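PDB 6JBX: fatty acid biosynthesis transcriptional regulator from Streptococcus pneumoniae, which represses the pneumococcal fatty acid synthesis pathway as a DNA-binding MarR-family regulator, with acyl-ACP as co-repressor. Local coordinates for the interface of chains A and B. Residues are numbered along the deposited sequence; one frame, centred on the assembly and turned at random. Chains: chain A/B, Fatty acid biosynthesis transcriptional regulator.

Contact 1: the interface of chains A and B. Residues chain A 124-127, 129; chain B 139-140, 143, 146, 150.
The carboxamide of B:Asn143 is the flat group at the centre of this contact, and its ND2 is turned toward the carboxyl end of helix 105-125 of chain A. The site belongs to the dimerisation region of a MarR-family winged-helix repressor, where the last helix of one subunit, 131-149 in chain B, runs past the partner. One N-H of ND2 points nearly straight at the carbonyl oxygen O of A:Ile125, 2.6 Å away and 168° at the hydrogen. That oxygen lies in the amide plane, but ND2 itself stands above the carbonyl plane and so misses a lone pair. The second bond goes to the backbone O of A:Asp127 at 3.0 Å; it is more bent, yet here ND2 sits in the carbonyl plane on a lone pair. A chi1 of -76° sets CG beside the backbone N, and the two bonds, one to the last helical residue and one to the loop that follows, hold the amide's turn about chi2 (-21°). In effect the side chain appears to cap the helix end from the other subunit. Its CB rests against A:Ile125 CA at 3.7 Å.

The second amide, of B:Gln146, turns back to its own chain: NE2 meets OD1 of B:Asp150 at 2.8 Å, from above the carboxylate plane. A:Lys124 crosses B:Gln146 obliquely, its chain bent at chi2, with CE 4.2 Å from B:Gln146 CG. Its NZ forms a long salt bridge with OD2 of A:Asp127, while the carboxylate of B:Asp150 may add a favourable charge nearby. On the other flank A:Met129, extended beyond CG, reaches tip to tip toward B:Lys139 and sets CE 3.7 Å from B:Gly140 CA.

Contact 2: the interface of chains A and B. Residues chain A 145, 148-149, 151-152; chain B 20-21, 24-25, 27-28.
A:Leu148 leans from helix 131-150 of chain A onto helix 11-34 of chain B, and its atoms map the apolar part of this helix-to-helix contact of the MarR-family dimer. CB lies beside B:Asn24 CB at 3.9 Å. With CG anti to the carbonyl carbon (chi1 -66°), the two methyls part over the partner helix: CD1 drops between B:Ile21, whose CG2 is 3.6 Å away, and B:Val25, while CD2 meets CD1 of B:Ile28 at 3.8 Å. The leucine crosses both isoleucines at about a right angle, so its two methyls reach toward one isoleucine each. The same B:Ile28 CD1 also packs on A:Leu151 CB.

Alongside this greasy strip runs a polar one built around B:Asn24. Its ND2 donates to OE1 of A:Glu149 at 2.9 Å (144° at H), arriving on the anti lone pair, with the carboxylate and amide planes turned 45° apart. A:Lys152 starts from the crowded chi1 position and runs across B:Val27, its CD 3.7 Å from B:Val27 CG1, before bending at chi4 to bring NZ 3.1 Å from A:Glu149 OE1. This same-side salt bridge should steady the carboxylate that receives the asparagine. A:Glu149 CG in turn covers the rim of one face of the A:Tyr145 ring, whose CE1 touches B:Ser20 CB at 3.5 Å.

Together the leucine packing and the asparagine bond pin the C-terminal helix of one subunit onto the N-terminal helix of the other, a pairing that holds MarR-type regulators together as dimers.

Contact 1: the interface of chains A and B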
# COMPACT_ATOMS: atom_id res chain seq x y z
N LYS A 124 9.63 1.78 15.17
CA LYS A 124 9.04 0.51 15.56
C LYS A 124 9.69 -0.63 14.77
O LYS A 124 9.94 -1.69 15.32
CB LYS A 124 7.52 0.56 15.41
CG LYS A 124 6.82 -0.71 15.87
CD LYS A 124 7.18 -1.18 17.26
CE LYS A 124 6.29 -2.33 17.68
NZ LYS A 124 6.72 -2.96 18.94
N ILE A 125 10.01 -0.43 13.50
CA ILE A 125 10.61 -1.49 12.71
C ILE A 125 11.90 -1.98 13.38
O ILE A 125 12.06 -3.16 13.57
CB ILE A 125 10.84 -1.06 11.25
CG1 ILE A 125 9.51 -0.95 10.52
CG2 ILE A 125 11.74 -2.02 10.51
CD1 ILE A 125 9.66 -0.54 9.09
N ILE A 126 12.78 -1.06 13.78
CA ILE A 126 14.04 -1.45 14.40
C ILE A 126 13.92 -1.75 15.91
O ILE A 126 14.92 -1.93 16.56
CB ILE A 126 15.12 -0.39 14.16
CG1 ILE A 126 14.84 0.89 14.94
CG2 ILE A 126 15.36 -0.18 12.68
CD1 ILE A 126 15.95 1.94 14.82
N ASP A 127 12.74 -1.80 16.49
CA ASP A 127 12.65 -2.08 17.89
C ASP A 127 13.33 -3.43 18.22
O ASP A 127 13.04 -4.48 17.63
CB ASP A 127 11.21 -2.10 18.35
CG ASP A 127 11.07 -2.36 19.85
OD1 ASP A 127 11.59 -1.53 20.66
OD2 ASP A 127 10.46 -3.39 20.19
N MET A 129 16.39 -4.23 17.79
CA MET A 129 17.50 -4.60 16.96
C MET A 129 18.76 -3.87 17.45
O MET A 129 18.68 -2.72 17.82
CB MET A 129 17.29 -4.19 15.51
CG MET A 129 16.26 -5.05 14.73
SD MET A 129 16.14 -4.36 13.06
CE MET A 129 14.70 -5.24 12.44
N LYS B 139 12.34 -10.10 11.62
CA LYS B 139 12.08 -9.32 12.80
C LYS B 139 11.51 -7.94 12.40
O LYS B 139 10.60 -7.41 13.00
CB LYS B 139 13.38 -9.22 13.63
CG LYS B 139 13.33 -8.20 14.76
CD LYS B 139 14.32 -8.49 15.90
CE LYS B 139 14.01 -7.69 17.16
NZ LYS B 139 12.61 -7.91 17.64
N GLY B 140 12.05 -7.31 11.40
CA GLY B 140 11.45 -6.04 10.95
C GLY B 140 10.01 -6.24 10.44
O GLY B 140 9.11 -5.45 10.76
N ASN B 143 7.80 -6.44 13.31
CA ASN B 143 7.66 -5.14 13.98
C ASN B 143 6.73 -4.23 13.17
O ASN B 143 5.91 -3.53 13.75
CB ASN B 143 9.02 -4.45 14.19
CG ASN B 143 9.83 -5.04 15.33
OD1 ASN B 143 9.27 -5.69 16.20
ND2 ASN B 143 11.13 -4.80 15.35
N GLN B 146 3.29 -5.23 13.62
CA GLN B 146 2.78 -4.84 14.93
C GLN B 146 2.57 -3.32 14.99
O GLN B 146 1.62 -2.87 15.63
CB GLN B 146 3.73 -5.29 16.03
CG GLN B 146 3.16 -5.10 17.41
CD GLN B 146 2.10 -6.11 17.77
OE1 GLN B 146 2.22 -7.29 17.44
NE2 GLN B 146 1.04 -5.65 18.43
N ASP B 150 -1.08 -2.05 16.03
CA ASP B 150 -1.24 -1.21 17.25
C ASP B 150 -1.99 0.09 16.93
O ASP B 150 -2.41 0.76 17.90
CB ASP B 150 0.12 -0.93 17.90
CG ASP B 150 0.75 -2.15 18.54
OD1 ASP B 150 0.01 -3.12 18.79
OD2 ASP B 150 1.97 -2.12 18.78

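Contact 2: the interface of chains A and B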
# COMPACT_ATOMS: atom_id res chain seq x y z
N TYR A 145 14.64 -4.27 -2.65
CA TYR A 145 14.33 -3.20 -3.58
C TYR A 145 14.86 -3.53 -4.98
O TYR A 145 14.13 -3.36 -5.98
CB TYR A 145 14.95 -1.87 -3.17
CG TYR A 145 14.87 -0.85 -4.28
CD1 TYR A 145 13.68 -0.25 -4.62
CD2 TYR A 145 16.00 -0.50 -4.99
CE1 TYR A 145 13.61 0.68 -5.65
CE2 TYR A 145 15.95 0.42 -6.02
CZ TYR A 145 14.75 1.01 -6.35
OH TYR A 145 14.68 1.91 -7.38
N LEU A 148 13.08 -6.32 -6.81
CA LEU A 148 11.77 -5.99 -7.36
C LEU A 148 11.93 -5.08 -8.58
O LEU A 148 11.16 -5.20 -9.55
CB LEU A 148 10.90 -5.37 -6.27
CG LEU A 148 10.54 -6.33 -5.14
CD1 LEU A 148 9.94 -5.56 -3.97
CD2 LEU A 148 9.59 -7.42 -5.59
N GLU A 149 12.88 -4.16 -8.53
CA GLU A 149 13.14 -3.26 -9.66
C GLU A 149 13.39 -4.06 -10.95
O GLU A 149 12.89 -3.69 -12.00
CB GLU A 149 14.36 -2.38 -9.41
CG GLU A 149 14.04 -1.10 -8.68
CD GLU A 149 13.18 -0.14 -9.48
OE1 GLU A 149 12.11 0.25 -8.98
OE2 GLU A 149 13.58 0.23 -10.59
N LEU A 151 12.31 -7.02 -11.65
CA LEU A 151 11.09 -7.73 -12.07
C LEU A 151 10.14 -6.84 -12.88
O LEU A 151 9.07 -7.31 -13.25
CB LEU A 151 10.37 -8.27 -10.83
CG LEU A 151 10.85 -9.60 -10.28
CD1 LEU A 151 9.79 -10.22 -9.36
CD2 LEU A 151 11.21 -10.57 -11.39
N LYS A 152 10.47 -5.60 -13.18
CA LYS A 152 9.59 -4.82 -14.08
C LYS A 152 10.45 -4.07 -15.11
O LYS A 152 11.69 -4.00 -14.98
CB LYS A 152 8.70 -3.89 -13.23
CG LYS A 152 9.44 -3.04 -12.20
CD LYS A 152 8.67 -1.80 -11.79
CE LYS A 152 9.48 -0.85 -10.92
NZ LYS A 152 10.64 -0.28 -11.64
N SER B 20 9.41 2.59 -2.06
CA SER B 20 9.68 2.06 -3.42
C SER B 20 9.35 0.56 -3.49
O SER B 20 8.86 0.07 -4.49
CB SER B 20 11.11 2.29 -3.80
OG SER B 20 11.47 3.64 -3.55
N ILE B 21 9.64 -0.17 -2.43
CA ILE B 21 9.37 -1.58 -2.43
C ILE B 21 7.86 -1.77 -2.54
O ILE B 21 7.40 -2.51 -3.38
CB ILE B 21 9.95 -2.25 -1.18
CG1 ILE B 21 11.48 -2.31 -1.27
CG2 ILE B 21 9.35 -3.63 -0.96
CD1 ILE B 21 12.16 -2.56 0.06
N ASN B 24 6.70 -0.93 -5.97
CA ASN B 24 7.06 -1.95 -6.95
C ASN B 24 6.17 -3.18 -6.81
O ASN B 24 5.79 -3.81 -7.81
CB ASN B 24 8.52 -2.38 -6.83
CG ASN B 24 9.47 -1.33 -7.34
OD1 ASN B 24 9.02 -0.36 -7.93
ND2 ASN B 24 10.76 -1.50 -7.08
N VAL B 25 5.85 -3.56 -5.59
CA VAL B 25 5.01 -4.73 -5.40
C VAL B 25 3.64 -4.51 -6.09
O VAL B 25 3.13 -5.44 -6.69
CB VAL B 25 4.84 -5.09 -3.91
CG1 VAL B 25 3.80 -6.19 -3.71
CG2 VAL B 25 6.15 -5.51 -3.30
N VAL B 27 2.83 -2.45 -8.67
CA VAL B 27 3.11 -2.53 -10.10
C VAL B 27 3.22 -4.00 -10.53
O VAL B 27 2.63 -4.40 -11.54
CB VAL B 27 4.39 -1.76 -10.47
CG1 VAL B 27 4.94 -2.19 -11.83
CG2 VAL B 27 4.15 -0.26 -10.46
N ILE B 28 3.95 -4.81 -9.80
CA ILE B 28 4.16 -6.18 -10.26
C ILE B 28 2.85 -6.97 -10.13
O ILE B 28 2.59 -7.85 -10.94
CB ILE B 28 5.30 -6.87 -9.50
CG1 ILE B 28 6.64 -6.20 -9.79
CG2 ILE B 28 5.38 -8.35 -9.81
CD1 ILE B 28 7.73 -6.57 -8.77

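The C-alpha centres of contact 1 and contact 2 lie about 23 Å apart within one subunit interface. The C-terminal helix takes part in both, but from opposite chains: chain B supplies it in contact 1, against the end of helix 105-125 and the following loop of chain A, whereas in contact 2 chain A supplies it, against helix 11-34 of chain B. Each subunit's last helix thus packs against its partner, so the chains interlock. Such interlocking plausibly couples the separation of the two DNA-binding lobes to the helical dimerisation region. The interface as a whole departs from exact two-fold symmetry.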